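Local atomic coordinates of hypothetical protein YfiH (Bacillus licheniformis, PDB entry 6DZD), a protein that probably catalyses the zinc-dependent phosphorolysis of purine nucleosides such as adenosine and inosine, and probably also deaminates adenosine. Residues A[137-142]-A[176-181]; A[158-163]-A[231-236]. All blocks are in the same frame, centred on the assembly; numbering follows the deposited sequence.

Interaction 1. Residues A[137-142]-A[176-181]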
loop_
_atom_site.group_PDB
_atom_site.type_symbol
_atom_site.label_atom_id
_atom_site.label_comp_id
_atom_site.label_asym_id
_atom_site.label_seq_id
_atom_site.Cartn_x
_atom_site.Cartn_y
_atom_site.Cartn_z
ATOM N N PHE A 137 7.740 3.192 3.546
ATOM C CA PHE A 137 8.980 3.062 4.292
ATOM C C PHE A 137 9.960 4.083 3.759
ATOM O O PHE A 137 10.181 4.154 2.549
ATOM C CB PHE A 137 9.588 1.665 4.149
ATOM C CG PHE A 137 8.698 0.551 4.604
ATOM C CD1 PHE A 137 7.699 0.057 3.766
ATOM C CD2 PHE A 137 8.887 -0.033 5.847
ATOM C CE1 PHE A 137 6.894 -0.988 4.178
ATOM C CE2 PHE A 137 8.109 -1.072 6.272
ATOM C CZ PHE A 137 7.109 -1.557 5.444
ATOM N N TYR A 138 10.596 4.823 4.655
ATOM C CA TYR A 138 11.574 5.809 4.232
ATOM C C TYR A 138 12.705 5.866 5.240
ATOM O O TYR A 138 12.463 6.065 6.435
ATOM C CB TYR A 138 10.916 7.177 4.072
ATOM C CG TYR A 138 11.888 8.261 3.722
ATOM C CD1 TYR A 138 12.980 8.016 2.882
ATOM C CD2 TYR A 138 11.719 9.540 4.224
ATOM C CE1 TYR A 138 13.865 9.026 2.566
ATOM C CE2 TYR A 138 12.604 10.551 3.912
ATOM C CZ TYR A 138 13.663 10.292 3.087
ATOM O OH TYR A 138 14.509 11.311 2.788
ATOM N N ASP A 139 13.933 5.665 4.759
ATOM C CA ASP A 139 15.140 5.863 5.557
ATOM C C ASP A 139 15.892 7.079 5.028
ATOM O O ASP A 139 16.567 6.990 3.994
ATOM C CB ASP A 139 16.028 4.617 5.515
ATOM C CG ASP A 139 17.251 4.727 6.420
ATOM O OD1 ASP A 139 17.633 5.846 6.815
ATOM O OD2 ASP A 139 17.846 3.676 6.727
ATOM N N PRO A 140 15.843 8.220 5.705
ATOM C CA PRO A 140 16.537 9.400 5.177
ATOM C C PRO A 140 18.035 9.308 5.283
ATOM O O PRO A 140 18.726 10.047 4.579
ATOM C CB PRO A 140 15.983 10.547 6.023
ATOM C CG PRO A 140 15.447 9.912 7.259
ATOM C CD PRO A 140 15.184 8.467 6.996
ATOM N N VAL A 141 18.561 8.435 6.143
ATOM C CA VAL A 141 20.007 8.245 6.252
ATOM C C VAL A 141 20.532 7.459 5.054
ATOM O O VAL A 141 21.490 7.878 4.393
ATOM C CB VAL A 141 20.359 7.556 7.580
ATOM C CG1 VAL A 141 21.838 7.351 7.670
ATOM C CG2 VAL A 141 19.872 8.381 8.731
ATOM N N ARG A 142 19.943 6.283 4.788
ATOM C CA ARG A 142 20.352 5.424 3.675
ATOM C C ARG A 142 19.715 5.826 2.346
ATOM O O ARG A 142 20.139 5.319 1.295
ATOM C CB ARG A 142 20.002 3.952 3.964
ATOM C CG ARG A 142 20.694 3.306 5.172
ATOM C CD ARG A 142 22.138 2.942 4.901
ATOM N NE ARG A 142 23.017 4.094 5.077
ATOM C CZ ARG A 142 23.815 4.567 4.126
ATOM N NH1 ARG A 142 23.834 3.967 2.943
ATOM N NH2 ARG A 142 24.585 5.641 4.344
ATOM N N ALA A 176 16.147 2.663 13.912
ATOM C CA ALA A 176 15.738 3.946 14.477
ATOM C C ALA A 176 15.603 5.036 13.415
ATOM O O ALA A 176 14.871 6.002 13.625
ATOM C CB ALA A 176 16.728 4.375 15.563
ATOM N N ASP A 177 16.299 4.910 12.288
ATOM C CA ASP A 177 16.241 5.896 11.217
ATOM C C ASP A 177 15.038 5.717 10.305
ATOM O O ASP A 177 14.767 6.610 9.495
ATOM C CB ASP A 177 17.502 5.838 10.351
ATOM C CG ASP A 177 18.733 6.334 11.074
ATOM O OD1 ASP A 177 18.636 7.362 11.764
ATOM O OD2 ASP A 177 19.806 5.719 10.937
ATOM N N ILE A 178 14.337 4.589 10.382
ATOM C CA ILE A 178 13.301 4.287 9.398
ATOM C C ILE A 178 12.006 4.991 9.785
ATOM O O ILE A 178 11.591 4.979 10.951
ATOM C CB ILE A 178 13.096 2.768 9.267
ATOM C CG1 ILE A 178 14.376 2.081 8.773
ATOM C CG2 ILE A 178 11.938 2.454 8.334
ATOM C CD1 ILE A 178 14.353 0.575 8.939
ATOM N N ARG A 179 11.374 5.621 8.803
ATOM C CA ARG A 179 10.047 6.184 8.938
ATOM C C ARG A 179 9.068 5.317 8.163
ATOM O O ARG A 179 9.437 4.678 7.174
ATOM C CB ARG A 179 10.011 7.625 8.427
ATOM C CG ARG A 179 10.416 8.651 9.465
ATOM C CD ARG A 179 11.926 8.936 9.458
ATOM N NE ARG A 179 12.277 9.987 10.419
ATOM C CZ ARG A 179 13.372 9.995 11.179
ATOM N NH1 ARG A 179 13.587 11.005 12.020
ATOM N NH2 ARG A 179 14.249 8.996 11.106
ATOM N N ALA A 180 7.821 5.284 8.636
ATOM C CA ALA A 180 6.784 4.465 8.033
ATOM C C ALA A 180 5.449 5.192 8.058
ATOM O O ALA A 180 5.144 5.928 9.001
ATOM C CB ALA A 180 6.661 3.126 8.756
ATOM N N VAL A 181 4.659 4.987 7.015
ATOM C CA VAL A 181 3.302 5.498 6.954
ATOM C C VAL A 181 2.372 4.356 6.554
ATOM O O VAL A 181 2.703 3.549 5.676
ATOM C CB VAL A 181 3.182 6.689 5.976
ATOM C CG1 VAL A 181 1.706 6.915 5.549
ATOM C CG2 VAL A 181 3.793 7.966 6.587
HETATM O O HOH W 1 20.166 4.100 8.719
#

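Interaction 2. Residues A[158-163]-A[231-236]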
loop_
_atom_site.group_PDB
_atom_site.type_symbol
_atom_site.label_atom_id
_atom_site.label_comp_id
_atom_site.label_asym_id
_atom_site.label_seq_id
_atom_site.Cartn_x
_atom_site.Cartn_y
_atom_site.Cartn_z
ATOM N N GLY A 158 3.587 -11.182 7.791
ATOM C CA GLY A 158 4.524 -10.194 8.291
ATOM C C GLY A 158 5.336 -9.545 7.190
ATOM O O GLY A 158 6.523 -9.249 7.393
ATOM N N ILE A 159 4.721 -9.288 6.032
ATOM C CA ILE A 159 5.457 -8.646 4.949
ATOM C C ILE A 159 5.999 -7.283 5.381
ATOM O O ILE A 159 7.052 -6.851 4.892
ATOM C CB ILE A 159 4.566 -8.521 3.702
ATOM C CG1 ILE A 159 5.394 -8.070 2.495
ATOM C CG2 ILE A 159 3.455 -7.549 3.958
ATOM C CD1 ILE A 159 4.567 -7.829 1.224
ATOM N N ALA A 160 5.312 -6.591 6.303
ATOM C CA ALA A 160 5.807 -5.297 6.766
ATOM C C ALA A 160 7.083 -5.447 7.592
ATOM O O ALA A 160 8.005 -4.630 7.476
ATOM C CB ALA A 160 4.725 -4.565 7.559
ATOM N N ALA A 161 7.172 -6.493 8.419
ATOM C CA ALA A 161 8.384 -6.675 9.202
ATOM C C ALA A 161 9.542 -7.137 8.332
ATOM O O ALA A 161 10.703 -6.847 8.647
ATOM C CB ALA A 161 8.139 -7.664 10.339
ATOM N N SER A 162 9.253 -7.848 7.236
ATOM C CA SER A 162 10.317 -8.270 6.333
ATOM C C SER A 162 10.959 -7.081 5.638
ATOM O O SER A 162 12.164 -7.078 5.382
ATOM C CB SER A 162 9.772 -9.243 5.293
ATOM O OG SER A 162 9.516 -10.510 5.859
ATOM N N MET A 163 10.180 -6.054 5.334
ATOM C CA MET A 163 10.784 -4.872 4.741
ATOM C C MET A 163 11.834 -4.295 5.668
ATOM O O MET A 163 12.931 -3.937 5.225
ATOM C CB MET A 163 9.725 -3.819 4.418
ATOM C CG MET A 163 10.321 -2.673 3.635
ATOM S SD MET A 163 10.762 -3.185 1.958
ATOM C CE MET A 163 9.121 -3.215 1.194
ATOM N N GLN A 231 1.890 -2.788 14.786
ATOM C CA GLN A 231 2.563 -3.598 15.791
ATOM C C GLN A 231 3.768 -4.300 15.195
ATOM O O GLN A 231 4.814 -4.406 15.842
ATOM C CB GLN A 231 1.588 -4.605 16.398
ATOM C CG GLN A 231 0.623 -4.007 17.405
ATOM C CD GLN A 231 -0.145 -5.054 18.192
ATOM O OE1 GLN A 231 0.401 -6.088 18.577
ATOM N NE2 GLN A 231 -1.415 -4.773 18.464
ATOM N N LEU A 232 3.660 -4.742 13.940
ATOM C CA LEU A 232 4.762 -5.464 13.327
ATOM C C LEU A 232 5.948 -4.558 13.025
ATOM O O LEU A 232 7.097 -5.008 13.115
ATOM C CB LEU A 232 4.279 -6.137 12.056
ATOM C CG LEU A 232 3.431 -7.372 12.337
ATOM C CD1 LEU A 232 2.578 -7.682 11.109
ATOM C CD2 LEU A 232 4.320 -8.548 12.740
ATOM N N LEU A 233 5.694 -3.278 12.709
ATOM C CA LEU A 233 6.778 -2.314 12.523
ATOM C C LEU A 233 7.506 -2.041 13.835
ATOM O O LEU A 233 8.743 -2.053 13.879
ATOM C CB LEU A 233 6.229 -1.012 11.939
ATOM C CG LEU A 233 5.576 -1.105 10.556
ATOM C CD1 LEU A 233 4.897 0.209 10.140
ATOM C CD2 LEU A 233 6.592 -1.528 9.520
ATOM N N VAL A 234 6.755 -1.814 14.920
ATOM C CA VAL A 234 7.375 -1.555 16.216
ATOM C C VAL A 234 8.179 -2.770 16.657
ATOM O O VAL A 234 9.297 -2.651 17.181
ATOM C CB VAL A 234 6.308 -1.185 17.261
ATOM C CG1 VAL A 234 6.952 -0.973 18.630
ATOM C CG2 VAL A 234 5.514 0.045 16.828
ATOM N N HIS A 235 7.608 -3.960 16.458
ATOM C CA HIS A 235 8.331 -5.195 16.704
ATOM C C HIS A 235 9.599 -5.237 15.870
ATOM O O HIS A 235 10.663 -5.630 16.360
ATOM C CB HIS A 235 7.417 -6.372 16.379
ATOM C CG HIS A 235 8.042 -7.717 16.569
ATOM N ND1 HIS A 235 8.194 -8.301 17.809
ATOM C CD2 HIS A 235 8.509 -8.613 15.668
ATOM C CE1 HIS A 235 8.750 -9.488 17.666
ATOM N NE2 HIS A 235 8.944 -9.705 16.378
ATOM N N ALA A 236 9.522 -4.781 14.622
ATOM C CA ALA A 236 10.683 -4.862 13.755
ATOM C C ALA A 236 11.781 -3.885 14.146
ATOM O O ALA A 236 12.909 -4.021 13.662
ATOM C CB ALA A 236 10.269 -4.634 12.312
#

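Interaction 1. Residues A[137-142]-A[176-181]
Two neighbouring antiparallel strands of a mixed six-stranded sheet, 133-139 and 179-182, pair here where the first runs out into a turn and the second begins. Y138 and R179 form the hydrogen-bonded pair. The nearly straight bond from R179 N to Y138 O (2.6 Å, 171°) lies in the carbonyl plane, while Y138 N reaches R179 O from above that carbonyl's plane at 2.8 Å. F137 and A180, the adjacent non-hydrogen-bonded pair, put their side chains on the face covered by helices 159-169 and 225-236; Y138 and R179 project from the other, where the Y138 ring meets W20. Past Y138 the chain leaves the sheet through an Asx turn. With its CG anti to the backbone N (chi1 -176°), D139 brings OD1 under two backbone amides, V141 N at 2.8 Å and R142 N at 3.1 Å, both coming from above the carboxylate plane. OD2 is bonded to S173 OG and also takes a hydrogen from a water that donates to D177 OD2 as well, so two carboxylates that would otherwise repel probably tolerate each other across a shared donor. An alanine in place of D139 would remove both acceptor oxygens and would probably loosen the 140-142 turn and its ties to S173 and the shared water. Beyond D139, V141 CG2 lies against the D177 carboxylate. The R179 chain, bent at chi2 (90°), doubles back along its own strand so that P140 CG lies over one face of the guanidinium. R179 NH2 then bonds to D177 O at 2.9 Å, with that oxygen in the guanidinium plane but the nitrogen well above the plane of the carbonyl.

Interaction 2. Residues A[158-163]-A[231-236]
This is a buried, largely apolar helix-to-helix contact on one side of the mixed sheet that contains strand 133-139, between the first turn of helix 159-169 and residues 231-236 of helix 225-236. The two segments run in roughly the same direction, their axes 8.4 Å apart at closest approach and crossing at -31°. Small residues permit that spacing. A160 and A161 present only methyl groups, and A236 answers with another, so the backbones draw together until the CA atoms of A161 and A236 are 5.4 Å apart. The A161 methyl sits between successive turns of the partner helix: A161 CB is 4.0 Å from L232 O, and A161 CB is 4.2 Å from A236 CB. That carbonyl oxygen already accepts the helical bond from A236 N, so the methyl rests beside a satisfied carbonyl. On the adjacent residue, L233 holds CG beside its own backbone N (chi1 -62°) and sends the CD2 branch across to A160, where it meets CB at 4.1 Å and lies about as close to A160 O. The end of the contact nearer the start of helix 159-169 belongs to L232, whose CD1 approaches G158 CA at 4.2 Å. G158 has a positive phi of 73°, closes the preceding helix 152-157 with a Schellman motif, and stands at the N-cap position of the next one; its O accepts from S162 N and, weakly, from A161 N. Outside the contact, L233 also packs on I243 of strand 243-245, and L232 on L204. No hydrogen bond or charge joins the two segments, so their spacing probably rests on the fit of methyl and leucine branches against each other and beside backbone carbonyls.

How the interactions relate
Of the four elements involved, strand 133-139 comes first along the chain, followed by helix 159-169, strand 179-182 and helix 225-236. Interaction 1 closes the loop from 142 to 176 and so brackets helix 159-169; interaction 2 starts inside that loop, at 158-163, and closes far downstream at 231-236. The segments therefore alternate and the two closures cross. One lies within the sheet, the other between the helices packed on it, and they meet directly: F137 CZ lies 3.6 Å from M163 CB and F137 CE2 lies 3.6 Å from L233 CD2, while A180 CB touches L233 CD1. L233 thus joins the sheet and both helices into one hydrophobic layer.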